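Local coordinates for fimbrial protein MyfA (Yersinia enterocolitica, PDB 5LND), which forms the major structural subunit of Myf fimbriae, polymerising into protease-resistant surface fibres that are a probable virulence factor of pathogenic strains, at residues T102-E107 against S121-A126. Residues are numbered along the deposited sequence; the frame is centred on the assembly and turned at random.
Sequences TGRVEE and SKDISA
Strands 102-107 and 121-126 run antiparallel, 148° apart, joined by reciprocal backbone hydrogen bonds at the pairs Gly-103/Ile-124 and Val-105/Lys-122. The tightest is from Ile-124 N to Gly-103 O, 2.6 Å long and nearly straight, although the donor stands above the carbonyl plane; both Val-105/Lys-122 bonds lie in the planes of their acceptor carbonyls.

On one face, Arg-104 starts with CG anti to the backbone N and bends at chi3 (73°), which turns its guanidinium along its own strand to Glu-106. There NE donates to Glu-106 OE2 at 3.0 Å, in the guanidinium plane but from above the carboxylate, forming a salt bridge. A water bridges Arg-104 and Asp-123, whose charged atoms are not in direct contact: it accepts from Arg-104 NH1 at 2.8 Å and donates to Asp-123 OD1 at 2.6 Å. A second water joins Glu-106 OE2 to Ser-121 OG.

On the other face, which Lys-122 shares, Ile-124 and Val-105 form the apolar contact. Chi1 of 51° sets Ile-124 CG1 over the side-chain-less Gly-103, 3.2 Å from its O, while Ile-124 CG2 meets Val-105 CG2 at 3.7 Å.

Both side chains touch Val-4 of strand 3-8 within the Ig-like sandwich. Strand 118-130, reached through the disordered 111-116, is probably the donor strand fused to this self-complemented subunit, completing the fold as a neighbouring subunit's would in the fibre. Strand 97-108 lies between this outer strand and 37-52, where Arg-41 forms a salt bridge with Glu-106 OE1 and the Thr-43 carbonyl O is hydrogen-bonded to Thr-102 OG1.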
loop_
_atom_site.group_PDB
_atom_site.type_symbol
_atom_site.label_atom_id
_atom_site.label_comp_id
_atom_site.label_asym_id
_atom_site.label_seq_id
_atom_site.Cartn_x
_atom_site.Cartn_y
_atom_site.Cartn_z
ATOM N N THR B 102 0.199 -10.915 10.418
ATOM C CA THR B 102 -0.573 -11.837 11.219
ATOM C C THR B 102 -0.633 -13.154 10.470
ATOM O O THR B 102 -0.685 -13.187 9.235
ATOM C CB THR B 102 -1.994 -11.308 11.479
ATOM O OG1 THR B 102 -2.642 -10.987 10.239
ATOM C CG2 THR B 102 -1.937 -10.071 12.340
ATOM N N GLY B 103 -0.601 -14.244 11.221
ATOM C CA GLY B 103 -0.677 -15.557 10.621
ATOM C C GLY B 103 -0.942 -16.638 11.642
ATOM O O GLY B 103 -0.944 -16.379 12.845
ATOM N N ARG B 104 -1.172 -17.853 11.153
ATOM C CA ARG B 104 -1.425 -19.000 12.014
ATOM C C ARG B 104 -0.419 -20.095 11.724
ATOM O O ARG B 104 -0.247 -20.507 10.577
ATOM C CB ARG B 104 -2.832 -19.540 11.791
ATOM C CG ARG B 104 -3.115 -20.825 12.538
ATOM C CD ARG B 104 -4.570 -21.219 12.432
ATOM N NE ARG B 104 -4.906 -21.728 11.107
ATOM C CZ ARG B 104 -5.483 -21.010 10.144
ATOM N NH1 ARG B 104 -5.801 -19.737 10.347
ATOM N NH2 ARG B 104 -5.745 -21.566 8.972
ATOM N N VAL B 105 0.252 -20.556 12.767
ATOM C CA VAL B 105 1.201 -21.646 12.632
ATOM C C VAL B 105 0.485 -22.968 12.859
ATOM O O VAL B 105 -0.351 -23.067 13.744
ATOM C CB VAL B 105 2.355 -21.497 13.621
ATOM C CG1 VAL B 105 3.321 -22.648 13.482
ATOM C CG2 VAL B 105 3.074 -20.199 13.360
ATOM N N GLU B 106 0.803 -23.971 12.047
ATOM C CA GLU B 106 0.215 -25.297 12.198
ATOM C C GLU B 106 1.269 -26.407 12.150
ATOM O O GLU B 106 2.079 -26.458 11.233
ATOM C CB GLU B 106 -0.820 -25.536 11.103
ATOM C CG GLU B 106 -1.932 -24.517 11.031
ATOM C CD GLU B 106 -2.855 -24.780 9.866
ATOM O OE1 GLU B 106 -2.399 -25.433 8.906
ATOM O OE2 GLU B 106 -4.028 -24.349 9.907
ATOM N N GLU B 107 1.246 -27.296 13.139
ATOM C CA GLU B 107 2.099 -28.478 13.141
ATOM C C GLU B 107 1.292 -29.662 12.640
ATOM O O GLU B 107 0.188 -29.901 13.128
ATOM C CB GLU B 107 2.575 -28.778 14.560
ATOM C CG GLU B 107 3.446 -30.022 14.682
ATOM C CD GLU B 107 3.730 -30.415 16.126
ATOM O OE1 GLU B 107 3.009 -29.966 17.035
ATOM O OE2 GLU B 107 4.681 -31.182 16.353
ATOM N N SER B 121 -2.039 -25.793 16.576
ATOM C CA SER B 121 -2.011 -24.525 15.865
ATOM C C SER B 121 -2.055 -23.352 16.821
ATOM O O SER B 121 -2.496 -23.481 17.961
ATOM C CB SER B 121 -3.126 -24.422 14.827
ATOM O OG SER B 121 -4.404 -24.454 15.424
ATOM N N LYS B 122 -1.580 -22.208 16.338
ATOM C CA LYS B 122 -1.444 -21.015 17.160
ATOM C C LYS B 122 -1.280 -19.795 16.268
ATOM O O LYS B 122 -0.512 -19.835 15.307
ATOM C CB LYS B 122 -0.220 -21.155 18.066
ATOM C CG LYS B 122 0.023 -19.965 18.984
ATOM C CD LYS B 122 1.204 -20.191 19.927
ATOM C CE LYS B 122 0.957 -19.564 21.289
ATOM N NZ LYS B 122 0.401 -18.192 21.191
ATOM N N ASP B 123 -1.988 -18.717 16.588
ATOM C CA ASP B 123 -1.820 -17.461 15.869
ATOM C C ASP B 123 -0.510 -16.758 16.203
ATOM O O ASP B 123 -0.095 -16.702 17.360
ATOM C CB ASP B 123 -2.931 -16.488 16.230
ATOM C CG ASP B 123 -4.239 -16.816 15.583
ATOM O OD1 ASP B 123 -4.268 -17.474 14.524
ATOM O OD2 ASP B 123 -5.248 -16.371 16.154
ATOM N N ILE B 124 0.109 -16.171 15.187
ATOM C CA ILE B 124 1.268 -15.325 15.407
ATOM C C ILE B 124 0.955 -13.907 14.944
ATOM O O ILE B 124 0.062 -13.700 14.123
ATOM C CB ILE B 124 2.509 -15.860 14.678
ATOM C CG1 ILE B 124 2.197 -16.135 13.210
ATOM C CG2 ILE B 124 3.029 -17.113 15.359
ATOM C CD1 ILE B 124 3.406 -16.501 12.411
ATOM N N SER B 125 1.689 -12.938 15.483
ATOM C CA SER B 125 1.486 -11.532 15.148
ATOM C C SER B 125 2.735 -10.742 15.554
ATOM O O SER B 125 3.256 -10.905 16.665
ATOM C CB SER B 125 0.226 -10.990 15.843
ATOM O OG SER B 125 -0.083 -9.667 15.449
ATOM N N ALA B 126 3.239 -9.922 14.638
ATOM C CA ALA B 126 4.378 -9.053 14.931
ATOM C C ALA B 126 4.371 -7.828 14.020
ATOM O O ALA B 126 3.795 -7.854 12.932
ATOM C CB ALA B 126 5.694 -9.809 14.798
HETATM O O HOH W 1 -5.971 -18.192 12.695
HETATM O O HOH W 2 -5.577 -24.068 12.781
#